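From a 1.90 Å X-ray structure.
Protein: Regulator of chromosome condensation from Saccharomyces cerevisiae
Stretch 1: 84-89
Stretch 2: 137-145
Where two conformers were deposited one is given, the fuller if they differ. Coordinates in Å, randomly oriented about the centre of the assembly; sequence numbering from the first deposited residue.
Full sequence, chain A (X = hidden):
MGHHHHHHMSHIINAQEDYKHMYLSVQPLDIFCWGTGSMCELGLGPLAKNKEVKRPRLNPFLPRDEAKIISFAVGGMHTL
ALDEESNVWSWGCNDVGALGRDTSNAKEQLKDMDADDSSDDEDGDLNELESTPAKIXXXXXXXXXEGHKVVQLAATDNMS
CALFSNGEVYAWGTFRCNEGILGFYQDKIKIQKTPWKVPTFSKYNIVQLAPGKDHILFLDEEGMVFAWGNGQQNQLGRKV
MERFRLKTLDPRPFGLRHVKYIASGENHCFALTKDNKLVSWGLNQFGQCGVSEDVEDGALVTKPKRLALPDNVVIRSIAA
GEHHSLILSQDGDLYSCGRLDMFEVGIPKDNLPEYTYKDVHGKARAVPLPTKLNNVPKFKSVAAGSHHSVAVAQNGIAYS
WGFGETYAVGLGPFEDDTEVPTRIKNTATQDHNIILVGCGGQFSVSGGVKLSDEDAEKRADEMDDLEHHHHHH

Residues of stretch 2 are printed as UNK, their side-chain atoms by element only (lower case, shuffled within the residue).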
ATOM      1  N   GLU A  84      -5.247 -19.180   5.222  1.00 19.50           N
ATOM      2  CA  GLU A  84      -6.585 -19.560   5.669  1.00 20.76           C
ATOM      3  C   GLU A  84      -6.711 -19.791   7.178  1.00 21.18           C
ATOM      4  O   GLU A  84      -7.783 -19.552   7.749  1.00 21.95           O
ATOM      5  CB  GLU A  84      -7.073 -20.790   4.907  1.00 21.29           C
ATOM      6  CG  GLU A  84      -7.529 -20.471   3.493  1.00 23.74           C
ATOM      7  CD  GLU A  84      -7.901 -21.717   2.711  1.00 27.27           C
ATOM      8  OE1 GLU A  84      -7.936 -22.825   3.302  1.00 29.24           O
ATOM      9  OE2 GLU A  84      -8.152 -21.578   1.502  1.00 28.56           O
ATOM     10  N   GLU A  85      -5.630 -20.256   7.809  1.00 21.08           N
ATOM     11  CA  GLU A  85      -5.701 -20.480   9.252  0.50 21.28           C
ATOM     12  C   GLU A  85      -5.174 -19.279  10.039  1.00 21.15           C
ATOM     13  O   GLU A  85      -4.911 -19.359  11.246  1.00 21.29           O
ATOM     14  CB  GLU A  85      -5.048 -21.803   9.652  0.50 21.36           C
ATOM     15  CG  GLU A  85      -5.838 -23.011   9.153  0.50 22.47           C
ATOM     16  CD  GLU A  85      -7.349 -22.812   9.249  0.50 23.70           C
ATOM     17  OE1 GLU A  85      -8.043 -22.965   8.219  0.50 25.00           O
ATOM     18  OE2 GLU A  85      -7.849 -22.503  10.352  0.50 24.32           O
ATOM     19  N   SER A  86      -5.098 -18.143   9.349  1.00 20.47           N
ATOM     20  CA  SER A  86      -4.683 -16.867   9.933  1.00 19.91           C
ATOM     21  C   SER A  86      -3.233 -16.847  10.466  1.00 19.42           C
ATOM     22  O   SER A  86      -2.903 -16.072  11.372  1.00 19.77           O
ATOM     23  CB  SER A  86      -5.690 -16.408  11.000  1.00 19.95           C
ATOM     24  OG  SER A  86      -5.464 -15.063  11.373  1.00 21.56           O
ATOM     25  N   ASN A  87      -2.365 -17.683   9.900  1.00 18.64           N
ATOM     26  CA  ASN A  87      -0.926 -17.543  10.149  1.00 18.70           C
ATOM     27  C   ASN A  87      -0.394 -16.377   9.332  1.00 18.14           C
ATOM     28  O   ASN A  87      -0.837 -16.156   8.203  1.00 17.32           O
ATOM     29  CB  ASN A  87      -0.150 -18.801   9.768  1.00 18.68           C
ATOM     30  CG  ASN A  87      -0.430 -19.970  10.692  1.00 21.35           C
ATOM     31  OD1 ASN A  87      -0.156 -19.924  11.899  1.00 21.86           O
ATOM     32  ND2 ASN A  87      -0.964 -21.036  10.121  0.90 22.77           N
ATOM     33  N   VAL A  88       0.555 -15.648   9.912  1.00 17.85           N
ATOM     34  CA  VAL A  88       1.219 -14.543   9.230  1.00 17.38           C
ATOM     35  C   VAL A  88       2.575 -14.977   8.675  1.00 17.27           C
ATOM     36  O   VAL A  88       3.444 -15.463   9.418  1.00 17.97           O
ATOM     37  CB  VAL A  88       1.378 -13.308  10.162  1.00 17.53           C
ATOM     38  CG1 VAL A  88       2.035 -12.141   9.425  1.00 16.58           C
ATOM     39  CG2 VAL A  88       0.021 -12.882  10.730  1.00 17.46           C
ATOM     40  N   TRP A  89       2.735 -14.819   7.365  1.00 16.61           N
ATOM     41  CA  TRP A  89       3.981 -15.098   6.674  1.00 16.60           C
ATOM     42  C   TRP A  89       4.684 -13.766   6.417  1.00 16.30           C
ATOM     43  O   TRP A  89       4.028 -12.735   6.245  1.00 16.14           O
ATOM     44  CB  TRP A  89       3.707 -15.749   5.323  1.00 16.51           C
ATOM     45  CG  TRP A  89       3.021 -17.090   5.354  1.00 17.46           C
ATOM     46  CD1 TRP A  89       1.765 -17.375   5.823  1.00 18.83           C
ATOM     47  CD2 TRP A  89       3.552 -18.320   4.858  1.00 18.93           C
ATOM     48  NE1 TRP A  89       1.489 -18.719   5.659  1.00 18.15           N
ATOM     49  CE2 TRP A  89       2.568 -19.318   5.064  1.00 19.92           C
ATOM     50  CE3 TRP A  89       4.771 -18.682   4.269  1.00 19.38           C
ATOM     51  CZ2 TRP A  89       2.772 -20.659   4.702  1.00 20.70           C
ATOM     52  CZ3 TRP A  89       4.966 -20.009   3.896  1.00 20.41           C
ATOM     53  CH2 TRP A  89       3.974 -20.980   4.119  1.00 20.81           C
ATOM     54  N   UNK A 137       5.922 -17.700  14.063  1.00 22.69           N
ATOM     55  CA  UNK A 137       5.364 -18.680  14.998  1.00 23.37           C
ATOM     56  C   UNK A 137       3.995 -18.267  15.525  1.00 23.67           C
ATOM     57  O   UNK A 137       3.786 -17.113  15.910  1.00 23.75           O
ATOM     58  c   UNK A 137       7.340 -17.419  14.353  1.00 22.87           C
ATOM     59  c   UNK A 137       7.681 -18.443  15.418  1.00 23.72           C
ATOM     60  c   UNK A 137       6.405 -18.721  16.121  1.00 23.38           C
ATOM     61  N   UNK A 138       3.068 -19.219  15.530  1.00 23.83           N
ATOM     62  CA  UNK A 138       1.693 -18.957  15.923  1.00 24.17           C
ATOM     63  C   UNK A 138       1.576 -18.430  17.354  1.00 24.31           C
ATOM     64  O   UNK A 138       0.691 -17.628  17.661  1.00 24.27           O
ATOM     65  c   UNK A 138      -0.577 -19.964  15.507  1.00 25.38           C
ATOM     66  c   UNK A 138      -1.295 -21.204  15.021  1.00 25.23           C
ATOM     67  c   UNK A 138      -3.414 -20.432  14.037  1.00 24.69           C
ATOM     68  n   UNK A 138      -4.718 -20.244  14.162  1.00 23.79           N
ATOM     69  c   UNK A 138       0.864 -20.225  15.746  1.00 24.37           C
ATOM     70  n   UNK A 138      -2.728 -20.961  15.044  1.00 24.45           N
ATOM     71  n   UNK A 138      -2.797 -20.106  12.903  1.00 24.55           N
ATOM     72  N   UNK A 139       2.490 -18.872  18.213  1.00 24.21           N
ATOM     73  CA  UNK A 139       2.511 -18.478  19.621  1.00 24.54           C
ATOM     74  C   UNK A 139       2.792 -16.996  19.785  0.90 23.87           C
ATOM     75  O   UNK A 139       2.418 -16.409  20.792  1.00 24.04           O
ATOM     76  c   UNK A 139       3.572 -20.781  20.092  1.00 27.51           C
ATOM     77  c   UNK A 139       4.541 -21.118  18.966  0.60 28.69           C
ATOM     78  c   UNK A 139       3.545 -19.292  20.412  1.00 24.86           C
ATOM     79  o   UNK A 139       5.770 -20.964  19.164  0.60 29.23           O
ATOM     80  o   UNK A 139       4.074 -21.551  17.890  0.60 29.26           O
ATOM     81  N   UNK A 140       3.427 -16.392  18.779  1.00 23.09           N
ATOM     82  CA  UNK A 140       3.710 -14.955  18.774  1.00 22.44           C
ATOM     83  C   UNK A 140       2.442 -14.107  18.739  1.00 21.74           C
ATOM     84  O   UNK A 140       2.487 -12.912  19.034  1.00 21.29           O
ATOM     85  o   UNK A 140       5.869 -15.228  17.703  1.00 23.21           O
ATOM     86  c   UNK A 140       4.615 -14.580  17.595  1.00 22.32           C
ATOM     87  N   UNK A 141       1.317 -14.729  18.384  1.00 20.98           N
ATOM     88  CA  UNK A 141       0.030 -14.041  18.370  1.00 20.65           C
ATOM     89  C   UNK A 141      -0.967 -14.721  19.304  1.00 20.78           C
ATOM     90  O   UNK A 141      -1.747 -15.568  18.854  1.00 20.23           O
ATOM     91  c   UNK A 141       0.392 -11.917  15.892  1.00 19.42           C
ATOM     92  c   UNK A 141       1.002 -14.055  14.994  1.00 19.37           C
ATOM     93  c   UNK A 141       1.890 -12.038  14.005  1.00 18.58           C
ATOM     94  c   UNK A 141       1.803 -13.428  14.031  1.00 19.58           C
ATOM     95  c   UNK A 141       1.177 -11.282  14.931  1.00 18.51           C
ATOM     96  c   UNK A 141      -0.568 -13.988  16.955  1.00 20.36           C
ATOM     97  c   UNK A 141       0.304 -13.306  15.938  1.00 19.86           C
ATOM     98  N   UNK A 142      -0.959 -14.346  20.605  1.00 21.19           N
ATOM     99  CA  UNK A 142      -1.934 -14.919  21.554  1.00 21.33           C
ATOM    100  C   UNK A 142      -3.421 -14.882  21.147  1.00 21.64           C
ATOM    101  O   UNK A 142      -4.157 -15.798  21.518  1.00 21.96           O
ATOM    102  c   UNK A 142      -1.691 -14.111  22.834  1.00 21.32           C
ATOM    103  c   UNK A 142      -0.238 -13.790  22.779  1.00 21.65           C
ATOM    104  c   UNK A 142       0.030 -13.498  21.302  1.00 21.08           C
ATOM    105  N   UNK A 143      -3.885 -13.835  20.420  1.00 21.69           N
ATOM    106  CA  UNK A 143      -5.300 -13.924  20.051  1.00 21.67           C
ATOM    107  C   UNK A 143      -5.691 -15.164  19.233  1.00 21.90           C
ATOM    108  O   UNK A 143      -6.849 -15.569  19.285  1.00 21.87           O
ATOM    109  c   UNK A 143      -4.575 -11.669  19.845  1.00 21.93           C
ATOM    110  c   UNK A 143      -5.532 -12.645  19.238  1.00 21.82           C
ATOM    111  c   UNK A 143      -3.344 -12.492  20.134  1.00 21.49           C
ATOM    112  N   UNK A 144      -4.744 -15.765  18.515  1.00 21.80           N
ATOM    113  CA  UNK A 144      -5.045 -16.909  17.654  1.00 22.31           C
ATOM    114  C   UNK A 144      -5.503 -18.135  18.444  1.00 22.98           C
ATOM    115  O   UNK A 144      -6.430 -18.840  18.025  1.00 22.77           O
ATOM    116  c   UNK A 144      -3.855 -17.272  16.762  1.00 22.03           C
ATOM    117  c   UNK A 144      -3.453 -16.243  15.696  1.00 21.19           C
ATOM    118  c   UNK A 144      -2.192 -16.697  14.975  1.00 21.96           C
ATOM    119  c   UNK A 144      -4.585 -15.971  14.702  1.00 21.34           C
ATOM    120  N   UNK A 145      -4.850 -18.372  19.579  1.00 23.53           N
ATOM    121  CA  UNK A 145      -5.210 -19.477  20.479  1.00 24.37           C
ATOM    122  C   UNK A 145      -6.588 -19.275  21.120  1.00 24.67           C
ATOM    123  O   UNK A 145      -7.222 -20.238  21.546  1.00 24.67           O
ATOM    124  c   UNK A 145      -4.142 -19.665  21.548  1.00 24.52           C
TER

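Position 137 carries three side-chain carbons that close a ring onto the backbone N, so it is Pro137. Its CA-to-CB bond points away from stretch 1, and the ring makes no contact there; its backbone O accepts a bond from the N of position 140 at 3.0 Å, opening a 3-10 turn.

Position 138 has three carbons, a nitrogen, and then a carbon bearing two more nitrogens, a guanidinium whose terminal nitrogens meet Glu85 O and Asn87 OD1: Arg138. Its CA-to-CB bond runs sideways, but chi1 to chi3 are all t, and the extended chain brings the charged end to stretch 1. There NH1 donates hydrogen bonds to Glu85 O and Asn87 OD1, each at 2.8 Å, and NH2 one to Glu85 O at 3.1 Å. A flat group with several N-H donors suits a place where two oxygens lie at its edge, near its plane.

Position 139 shows three carbons, the third carrying two oxygens. A carboxylate at the end of a two-carbon arm makes it Glu139, which is exposed and out of reach of stretch 1, as a charged side chain can readily be.

Position 140 has one carbon and one oxygen, a hydroxymethyl group out of reach of stretch 1, and is Ser140.

At position 141, one carbon leads to a ring of six carbons with no heteroatom, and a ring carbon meets Val88 CG2: Phe141. The residue is buried and its CA-to-CB bond points toward stretch 1. CE2 comes within 3.8 Å of Val88 CG2, an apolar contact suited to a hydrocarbon ring. Its N bonds to Arg138 O at 3.1 Å.

Positions 142 and 143 each have three carbons closed onto the backbone N, giving Pro142 and Pro143. Neither reaches stretch 1. Lacking an N-H, neither can donate a backbone hydrogen bond.

Position 144 has four carbons forked at the second, and a branch carbon meets Ser86 OG; it is Leu144. Its CA-to-CB bond points toward stretch 1, with CD2 3.6 Å from Ser86 OG; that hydroxyl finds its hydrogen bond elsewhere in the structure, so an apolar neighbour is tolerable.

Position 145 has a single carbon, Ala145, exposed and out of reach.

The contact is small, burying 279 Å² in all. Arg138 bridges the loop through Glu85 O and Asn87 OD1, exploiting a backbone carbonyl as well as a side-chain amide. Phe141 makes an apolar contact with Val88, while Leu144 lies against the Ser86 hydroxyl. Directional bonds thus link the stretches while buried side chains pack beside them.

Stretch 2, residues 137-145: PRESFPPLA
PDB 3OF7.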